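PDB 6F3H: exoribonuclease II, mitochondrial from Candida glabrata, which probably degrades RNA from the 3' end as the magnesium-dependent nuclease component of the mitochondrial RNA degradosome. Local coordinates for residues 49-53 with 64-69. The protein carries 1 engineered substitution. Sequence-based numbering, arbitrary orientation.
Sequences LTMCV and YTFAKK
Met51, a selenomethionine, and Ala67 form a hydrogen-bonded antiparallel pair, their backbones joined in both directions: Met51 N reaches Ala67 O at 2.9 Å, bent to 136° at the hydrogen, while Ala67 N meets Met51 O at 2.8 Å and 159°. A third bond follows at Val53 N to Thr65 O, 2.6 Å. Between these rungs Cys52 faces Phe66 as a non-hydrogen-bonded pair. There the packing is close: Phe66 CD2 lies 3.6 Å from Cys52 CA, the Thr50 side chain, touching with CG2, crosses that of Phe66 at about a right angle, and the sulfur makes sulfur-aromatic contacts with two rings, SG lying 4.7 Å from the Phe66 centroid and 3.8 Å from Tyr64 CD2. Cys52 SG stands anti to its own nitrogen (chi1 -172°), which carries it along the strand toward Tyr64. These strands are a beta hairpin in the middle of a five-stranded antiparallel sheet, flanked by strands 39-42 and 73-76, far from the magnesium site. On the face of Met51 and Ala67, the Ala67 methyl CB meets Val53 CG1 at 3.6 Å, and Met51 extends to Val130 and Leu134 of helix 123-159. Contact thins toward Lys68 and Lys69, both partly exposed: Lys68 CG stays 4.5 Å from Thr50 CG2, and the remaining side chain runs outward to its ammonium group.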
loop_
_atom_site.group_PDB
_atom_site.type_symbol
_atom_site.label_atom_id
_atom_site.label_comp_id
_atom_site.label_asym_id
_atom_site.label_seq_id
_atom_site.Cartn_x
_atom_site.Cartn_y
_atom_site.Cartn_z
ATOM N N LEU A 49 -6.552 -4.139 -26.677
ATOM C CA LEU A 49 -7.673 -3.740 -25.845
ATOM C C LEU A 49 -8.669 -4.856 -25.666
ATOM O O LEU A 49 -8.844 -5.730 -26.525
ATOM C CB LEU A 49 -8.415 -2.550 -26.412
ATOM C CG LEU A 49 -7.837 -1.206 -26.082
ATOM C CD1 LEU A 49 -8.626 -0.192 -26.833
ATOM C CD2 LEU A 49 -8.027 -1.029 -24.604
ATOM N N THR A 50 -9.352 -4.784 -24.538
ATOM C CA THR A 50 -10.346 -5.750 -24.154
ATOM C C THR A 50 -11.502 -4.989 -23.556
ATOM O O THR A 50 -11.407 -3.789 -23.310
ATOM C CB THR A 50 -9.771 -6.753 -23.148
ATOM O OG1 THR A 50 -8.387 -6.995 -23.442
ATOM C CG2 THR A 50 -10.519 -8.034 -23.265
HETATM N N MSE A 51 -12.592 -5.684 -23.297
HETATM C CA MSE A 51 -13.681 -5.044 -22.626
HETATM C C MSE A 51 -14.501 -6.001 -21.808
HETATM O O MSE A 51 -14.900 -7.074 -22.263
HETATM C CB MSE A 51 -14.577 -4.363 -23.613
HETATM C CG MSE A 51 -15.975 -4.245 -23.095
HETATM SE SE MSE A 51 -16.950 -2.914 -24.059
HETATM C CE MSE A 51 -18.747 -3.691 -24.004
ATOM N N CYS A 52 -14.778 -5.580 -20.591
ATOM C CA CYS A 52 -15.484 -6.443 -19.674
ATOM C C CYS A 52 -16.854 -6.715 -20.231
ATOM O O CYS A 52 -17.600 -5.785 -20.520
ATOM C CB CYS A 52 -15.592 -5.794 -18.300
ATOM S SG CYS A 52 -16.241 -6.946 -17.126
ATOM N N VAL A 53 -17.178 -7.983 -20.423
ATOM C CA VAL A 53 -18.464 -8.360 -20.987
ATOM C C VAL A 53 -19.308 -9.198 -20.042
ATOM O O VAL A 53 -20.507 -9.362 -20.293
ATOM C CB VAL A 53 -18.283 -9.079 -22.337
ATOM C CG1 VAL A 53 -18.093 -8.038 -23.409
ATOM C CG2 VAL A 53 -17.086 -9.975 -22.283
ATOM N N TYR A 64 -13.963 -12.494 -14.259
ATOM C CA TYR A 64 -14.693 -11.665 -15.172
ATOM C C TYR A 64 -14.496 -12.167 -16.577
ATOM O O TYR A 64 -13.471 -12.756 -16.917
ATOM C CB TYR A 64 -14.199 -10.242 -15.077
ATOM C CG TYR A 64 -14.610 -9.570 -13.810
ATOM C CD1 TYR A 64 -13.972 -9.849 -12.609
ATOM C CD2 TYR A 64 -15.642 -8.653 -13.811
ATOM C CE1 TYR A 64 -14.360 -9.220 -11.437
ATOM C CE2 TYR A 64 -16.028 -8.025 -12.664
ATOM C CZ TYR A 64 -15.394 -8.300 -11.475
ATOM O OH TYR A 64 -15.822 -7.633 -10.339
ATOM N N THR A 65 -15.462 -11.860 -17.417
ATOM C CA THR A 65 -15.374 -12.205 -18.815
ATOM C C THR A 65 -15.082 -10.937 -19.574
ATOM O O THR A 65 -15.779 -9.934 -19.411
ATOM C CB THR A 65 -16.659 -12.814 -19.318
ATOM O OG1 THR A 65 -17.135 -13.761 -18.353
ATOM C CG2 THR A 65 -16.412 -13.471 -20.638
ATOM N N PHE A 66 -14.034 -10.972 -20.354
ATOM C CA PHE A 66 -13.674 -9.854 -21.191
ATOM C C PHE A 66 -13.725 -10.306 -22.632
ATOM O O PHE A 66 -13.490 -11.473 -22.930
ATOM C CB PHE A 66 -12.305 -9.364 -20.863
ATOM C CG PHE A 66 -12.138 -9.022 -19.459
ATOM C CD1 PHE A 66 -11.933 -10.004 -18.513
ATOM C CD2 PHE A 66 -12.179 -7.707 -19.069
ATOM C CE1 PHE A 66 -11.759 -9.667 -17.194
ATOM C CE2 PHE A 66 -12.013 -7.359 -17.767
ATOM C CZ PHE A 66 -11.801 -8.341 -16.821
ATOM N N ALA A 67 -14.013 -9.375 -23.527
ATOM C CA ALA A 67 -14.083 -9.675 -24.941
ATOM C C ALA A 67 -12.988 -8.907 -25.671
ATOM O O ALA A 67 -12.785 -7.716 -25.417
ATOM C CB ALA A 67 -15.458 -9.312 -25.481
ATOM N N LYS A 68 -12.271 -9.596 -26.559
ATOM C CA LYS A 68 -11.301 -8.933 -27.417
ATOM C C LYS A 68 -11.938 -8.344 -28.673
ATOM O O LYS A 68 -13.113 -8.555 -28.996
ATOM C CB LYS A 68 -10.150 -9.840 -27.861
ATOM C CG LYS A 68 -9.244 -10.462 -26.818
ATOM C CD LYS A 68 -7.889 -10.715 -27.492
ATOM C CE LYS A 68 -7.163 -11.949 -26.982
ATOM N NZ LYS A 68 -5.683 -11.714 -27.034
ATOM N N LYS A 69 -11.099 -7.604 -29.395
ATOM C CA LYS A 69 -11.488 -7.013 -30.666
ATOM C C LYS A 69 -12.063 -8.064 -31.609
ATOM O O LYS A 69 -13.037 -7.804 -32.322
ATOM C CB LYS A 69 -10.241 -6.384 -31.274
ATOM C CG LYS A 69 -10.430 -5.206 -32.145
ATOM C CD LYS A 69 -9.109 -4.402 -32.203
ATOM C CE LYS A 69 -7.884 -5.266 -32.569
ATOM N NZ LYS A 69 -6.606 -4.507 -32.835
#